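Side-chain contacts in undecaprenyl-diphosphooligosaccharide--protein glycotransferase (Campylobacter jejuni, PDB 3AAG), which transfers a preassembled heptasaccharide from a lipid carrier to asparagine side chains of acceptor proteins, the chain described here being its C-terminal periplasmic domain: residues Trp36-Pro41 and Pro143-Leu148; Ser66-Leu69 and Ala75-Asn78. All blocks are in the same frame, centred on the assembly; numbering follows the deposited sequence.

Contact 1: Trp36-Pro41 and Pro143-Leu148; sequences WDYGYP and PARMSL
Tyr38 reaches across to Pro143, Arg145 and Met146, and its ring and hydroxyl make nearly all of this buried contact. The first interaction is a CH-pi one: Pro143 CG sits over one face of the phenol, 4.0 Å from the ring centroid and 29° off the normal. The opposite face carries Asp37 CB from its own segment, offset toward the rim, so the ring is held between its sequence neighbour and the proline. Tyr38 gets there with CG anti to the carbonyl carbon (chi1 -37°), which aims the ring out of the 3-10 turn. Apolar packing at the ring edge involves Met146, here a selenomethionine, whose SE lies near the ring plane, 4.2 Å from Tyr38 CE2. The hydroxyl lies against the same residue, Tyr38 OH being 3.4 Å from Met146 CB. The Tyr38-Met146 pairing joins two signature sequences of the STT3 family. Tyr38 belongs to the WWDYG motif, while Met146 begins the segment assigned by similarity to the MI motif; together these motifs define the pocket for the +2 Ser/Thr of the acceptor sequon. Arg145 runs past the tyrosine in the opposite direction, and Tyr38 CE1 lies over one face of its guanidinium, 3.5 Å from NH1, the two planes being 59° apart. The approach to the ring is oblique, and a long, weak ion pair with Glu15 draws on the same NH1. No hydrogen bond crosses between the segments. Within 143-148, Ser147 N and OG grip Ala144 O from opposite faces of its carbonyl plane, and Tyr261 OH donates a hydrogen bond to Pro143 O.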
loop_
_atom_site.group_PDB
_atom_site.type_symbol
_atom_site.label_atom_id
_atom_site.label_comp_id
_atom_site.label_asym_id
_atom_site.label_seq_id
_atom_site.Cartn_x
_atom_site.Cartn_y
_atom_site.Cartn_z
ATOM N N TRP A 36 0.337 -4.230 -10.401
ATOM C CA TRP A 36 0.177 -4.646 -11.796
ATOM C C TRP A 36 -0.901 -5.710 -11.995
ATOM O O TRP A 36 -1.461 -5.836 -13.083
ATOM C CB TRP A 36 1.507 -5.114 -12.391
ATOM C CG TRP A 36 1.990 -6.429 -11.855
ATOM C CD1 TRP A 36 2.899 -6.621 -10.856
ATOM C CD2 TRP A 36 1.596 -7.735 -12.294
ATOM N NE1 TRP A 36 3.093 -7.962 -10.643
ATOM C CE2 TRP A 36 2.306 -8.669 -11.513
ATOM C CE3 TRP A 36 0.712 -8.205 -13.270
ATOM C CZ2 TRP A 36 2.158 -10.046 -11.677
ATOM C CZ3 TRP A 36 0.568 -9.574 -13.432
ATOM C CH2 TRP A 36 1.287 -10.476 -12.639
ATOM N N ASP A 37 -1.188 -6.472 -10.945
ATOM C CA ASP A 37 -2.242 -7.483 -10.998
ATOM C C ASP A 37 -3.592 -6.873 -11.359
ATOM O O ASP A 37 -4.505 -7.577 -11.785
ATOM C CB ASP A 37 -2.351 -8.219 -9.661
ATOM C CG ASP A 37 -1.260 -9.256 -9.474
ATOM O OD1 ASP A 37 -1.497 -10.248 -8.750
ATOM O OD2 ASP A 37 -0.164 -9.079 -10.053
ATOM N N TYR A 38 -3.718 -5.563 -11.185
ATOM C CA TYR A 38 -4.977 -4.884 -11.460
ATOM C C TYR A 38 -4.830 -3.943 -12.648
ATOM O O TYR A 38 -5.775 -3.254 -13.031
ATOM C CB TYR A 38 -5.452 -4.123 -10.222
ATOM C CG TYR A 38 -5.162 -4.847 -8.925
ATOM C CD1 TYR A 38 -5.630 -6.138 -8.708
ATOM C CD2 TYR A 38 -4.420 -4.242 -7.920
ATOM C CE1 TYR A 38 -5.367 -6.803 -7.526
ATOM C CE2 TYR A 38 -4.153 -4.900 -6.733
ATOM C CZ TYR A 38 -4.626 -6.180 -6.543
ATOM O OH TYR A 38 -4.358 -6.836 -5.360
ATOM N N GLY A 39 -3.636 -3.923 -13.229
ATOM C CA GLY A 39 -3.362 -3.071 -14.379
ATOM C C GLY A 39 -4.414 -3.196 -15.464
ATOM O O GLY A 39 -4.969 -2.198 -15.922
ATOM N N TYR A 40 -4.694 -4.425 -15.882
ATOM C CA TYR A 40 -5.623 -4.647 -16.980
ATOM C C TYR A 40 -7.066 -4.311 -16.613
ATOM O O TYR A 40 -7.723 -3.543 -17.316
ATOM C CB TYR A 40 -5.503 -6.069 -17.528
ATOM C CG TYR A 40 -4.297 -6.252 -18.418
ATOM C CD1 TYR A 40 -3.360 -7.245 -18.162
ATOM C CD2 TYR A 40 -4.084 -5.417 -19.507
ATOM C CE1 TYR A 40 -2.250 -7.408 -18.973
ATOM C CE2 TYR A 40 -2.981 -5.571 -20.321
ATOM C CZ TYR A 40 -2.068 -6.568 -20.050
ATOM O OH TYR A 40 -0.970 -6.721 -20.863
ATOM N N PRO A 41 -7.566 -4.877 -15.504
ATOM C CA PRO A 41 -8.914 -4.535 -15.070
ATOM C C PRO A 41 -9.137 -3.026 -15.068
ATOM O O PRO A 41 -10.142 -2.547 -15.594
ATOM C CB PRO A 41 -8.968 -5.086 -13.647
ATOM C CG PRO A 41 -8.035 -6.240 -13.669
ATOM C CD PRO A 41 -6.928 -5.864 -14.616
ATOM N N PRO A 143 -7.331 -2.008 -3.262
ATOM C CA PRO A 143 -8.331 -3.015 -2.924
ATOM C C PRO A 143 -7.966 -3.785 -1.659
ATOM O O PRO A 143 -6.788 -3.971 -1.365
ATOM C CB PRO A 143 -8.303 -3.946 -4.136
ATOM C CG PRO A 143 -6.908 -3.849 -4.644
ATOM C CD PRO A 143 -6.434 -2.449 -4.344
ATOM N N ALA A 144 -8.975 -4.229 -0.920
ATOM C CA ALA A 144 -8.755 -5.115 0.216
ATOM C C ALA A 144 -7.867 -6.299 -0.166
ATOM O O ALA A 144 -6.856 -6.563 0.483
ATOM C CB ALA A 144 -10.082 -5.603 0.770
ATOM N N ARG A 145 -8.247 -7.005 -1.224
ATOM C CA ARG A 145 -7.614 -8.275 -1.564
ATOM C C ARG A 145 -6.101 -8.165 -1.719
ATOM O O ARG A 145 -5.404 -9.178 -1.753
ATOM C CB ARG A 145 -8.231 -8.865 -2.834
ATOM C CG ARG A 145 -8.120 -7.967 -4.055
ATOM C CD ARG A 145 -9.037 -8.436 -5.171
ATOM N NE ARG A 145 -8.389 -9.434 -6.016
ATOM C CZ ARG A 145 -8.175 -9.286 -7.320
ATOM N NH1 ARG A 145 -8.561 -8.174 -7.936
ATOM N NH2 ARG A 145 -7.575 -10.250 -8.009
HETATM N N MSE A 146 -5.591 -6.940 -1.818
HETATM C CA MSE A 146 -4.157 -6.738 -2.019
HETATM C C MSE A 146 -3.351 -7.127 -0.782
HETATM O O MSE A 146 -2.195 -7.536 -0.886
HETATM C CB MSE A 146 -3.846 -5.293 -2.429
HETATM C CG MSE A 146 -2.384 -5.067 -2.810
HETATM SE SE MSE A 146 -1.985 -3.265 -3.470
HETATM C CE MSE A 146 -2.724 -2.218 -1.997
ATOM N N SER A 147 -3.967 -7.002 0.388
ATOM C CA SER A 147 -3.343 -7.467 1.623
ATOM C C SER A 147 -2.675 -8.831 1.443
ATOM O O SER A 147 -1.574 -9.062 1.942
ATOM C CB SER A 147 -4.369 -7.524 2.757
ATOM O OG SER A 147 -5.428 -8.410 2.441
ATOM N N LEU A 148 -3.341 -9.733 0.728
ATOM C CA LEU A 148 -2.840 -11.094 0.571
ATOM C C LEU A 148 -1.538 -11.140 -0.221
ATOM O O LEU A 148 -0.852 -12.160 -0.232
ATOM C CB LEU A 148 -3.884 -11.985 -0.102
ATOM C CG LEU A 148 -5.140 -12.316 0.705
ATOM C CD1 LEU A 148 -6.062 -13.206 -0.107
ATOM C CD2 LEU A 148 -4.780 -12.972 2.029
#

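Contact 2: Ser66-Leu69 and Ala75-Asn78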
loop_
_atom_site.group_PDB
_atom_site.type_symbol
_atom_site.label_atom_id
_atom_site.label_comp_id
_atom_site.label_asym_id
_atom_site.label_seq_id
_atom_site.Cartn_x
_atom_site.Cartn_y
_atom_site.Cartn_z
ATOM N N SER A 66 4.875 0.402 -6.266
ATOM C CA SER A 66 5.193 -0.170 -4.966
ATOM C C SER A 66 5.574 0.916 -3.968
ATOM O O SER A 66 5.117 0.909 -2.826
ATOM C CB SER A 66 6.321 -1.196 -5.095
ATOM O OG SER A 66 7.009 -1.362 -3.865
ATOM N N PHE A 67 6.411 1.851 -4.408
ATOM C CA PHE A 67 6.849 2.945 -3.552
ATOM C C PHE A 67 5.664 3.763 -3.058
ATOM O O PHE A 67 5.503 3.972 -1.858
ATOM C CB PHE A 67 7.839 3.847 -4.291
ATOM C CG PHE A 67 8.586 4.793 -3.391
ATOM C CD1 PHE A 67 9.791 4.421 -2.821
ATOM C CD2 PHE A 67 8.080 6.051 -3.115
ATOM C CE1 PHE A 67 10.478 5.284 -1.994
ATOM C CE2 PHE A 67 8.764 6.922 -2.286
ATOM C CZ PHE A 67 9.966 6.536 -1.727
ATOM N N ALA A 68 4.834 4.224 -3.987
ATOM C CA ALA A 68 3.693 5.063 -3.637
ATOM C C ALA A 68 2.573 4.256 -2.976
ATOM O O ALA A 68 1.465 4.761 -2.777
ATOM C CB ALA A 68 3.175 5.806 -4.867
ATOM N N LEU A 69 2.871 3.005 -2.636
ATOM C CA LEU A 69 1.927 2.148 -1.917
ATOM C C LEU A 69 2.506 1.650 -0.594
ATOM O O LEU A 69 1.767 1.252 0.305
ATOM C CB LEU A 69 1.523 0.950 -2.780
ATOM C CG LEU A 69 0.392 1.144 -3.794
ATOM C CD1 LEU A 69 0.138 -0.148 -4.553
ATOM C CD2 LEU A 69 -0.881 1.632 -3.113
ATOM N N ALA A 75 5.500 10.710 1.130
ATOM C CA ALA A 75 6.448 10.147 0.177
ATOM C C ALA A 75 5.726 9.551 -1.029
ATOM O O ALA A 75 6.212 9.629 -2.161
ATOM C CB ALA A 75 7.313 9.095 0.850
ATOM N N ALA A 76 4.564 8.956 -0.783
ATOM C CA ALA A 76 3.803 8.312 -1.843
ATOM C C ALA A 76 3.084 9.347 -2.695
ATOM O O ALA A 76 2.950 9.183 -3.905
ATOM C CB ALA A 76 2.813 7.316 -1.259
ATOM N N ALA A 77 2.624 10.417 -2.055
ATOM C CA ALA A 77 1.995 11.515 -2.775
ATOM C C ALA A 77 2.951 12.085 -3.816
ATOM O O ALA A 77 2.562 12.349 -4.954
ATOM C CB ALA A 77 1.547 12.601 -1.808
ATOM N N ASN A 78 4.207 12.266 -3.421
ATOM C CA ASN A 78 5.204 12.867 -4.296
ATOM C C ASN A 78 5.636 11.949 -5.436
ATOM O O ASN A 78 5.688 12.369 -6.593
ATOM C CB ASN A 78 6.418 13.330 -3.490
ATOM C CG ASN A 78 6.112 14.532 -2.620
ATOM O OD1 ASN A 78 5.097 15.203 -2.807
ATOM N ND2 ASN A 78 6.987 14.808 -1.659
#
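The Phe67 ring meets Ala75 with its edge: Ala75 O lies in the ring plane, 3.7 Å from Phe67 CE2. The same ring carbon touches the methyl group of Ala75, CE2 to CB being 4.1 Å. One corner of the phenyl thus rests against both the backbone and the side chain of a single alanine. Phe67 has CG anti to its backbone nitrogen (chi1 -166°), and this carries the end of the ring closer to 75-78 than the start of the side chain would suggest. Ala75 points its methyl toward 66-69, where it meets Phe67 CE2, and it also touches Ser124.

Beside the ring the chains come together through two alanines. Ala68 and Ala76 have their CA atoms 3.7 Å apart, the nearest backbone approach of the pair of segments, and their CB atoms lie 3.9 Å from each other. Each methyl also lies beside the other residue's carbonyl oxygen: Ala76 CB is 3.3 Å from Ala68 O, and Ala68 CB is 3.5 Å from Ala76 O. With no side chain longer than a methyl at this point, methyl groups and backbone atoms pack directly on one another. There is no hydrogen bond across. Ala68 is where the chain leaves helical geometry, and Leu69 N bonds to Ser66 O at 3.1 Å as helix 63-67 runs out. Ser66 OG is held by Val153 O.

All four touching residues are buried, and what they form is a compact helix-loop-helix unit in the STT3 core domain, in which the end of helix 63-67 packs on the first turns of helix 73-87 across a short connection.

How the contacts relate
Both contacts lie in the STT3/PglB/AglB core domain, with centres about 16 Å apart. Along the chain contact 2 is nested inside contact 1: after 36-41 comes the rest of helix 39-46, then helices 63-67 and 73-87, whose junction is contact 2, and only much later 143-148, between strand 138-140 and helix 150-155. Contact 1 is thus long-range, whereas contact 2 is local. They meet directly where Met146 SE packs on Leu69 CD1 at 3.9 Å, so the MI-motif selenomethionine of contact 1 touches the loop that follows helix 63-67.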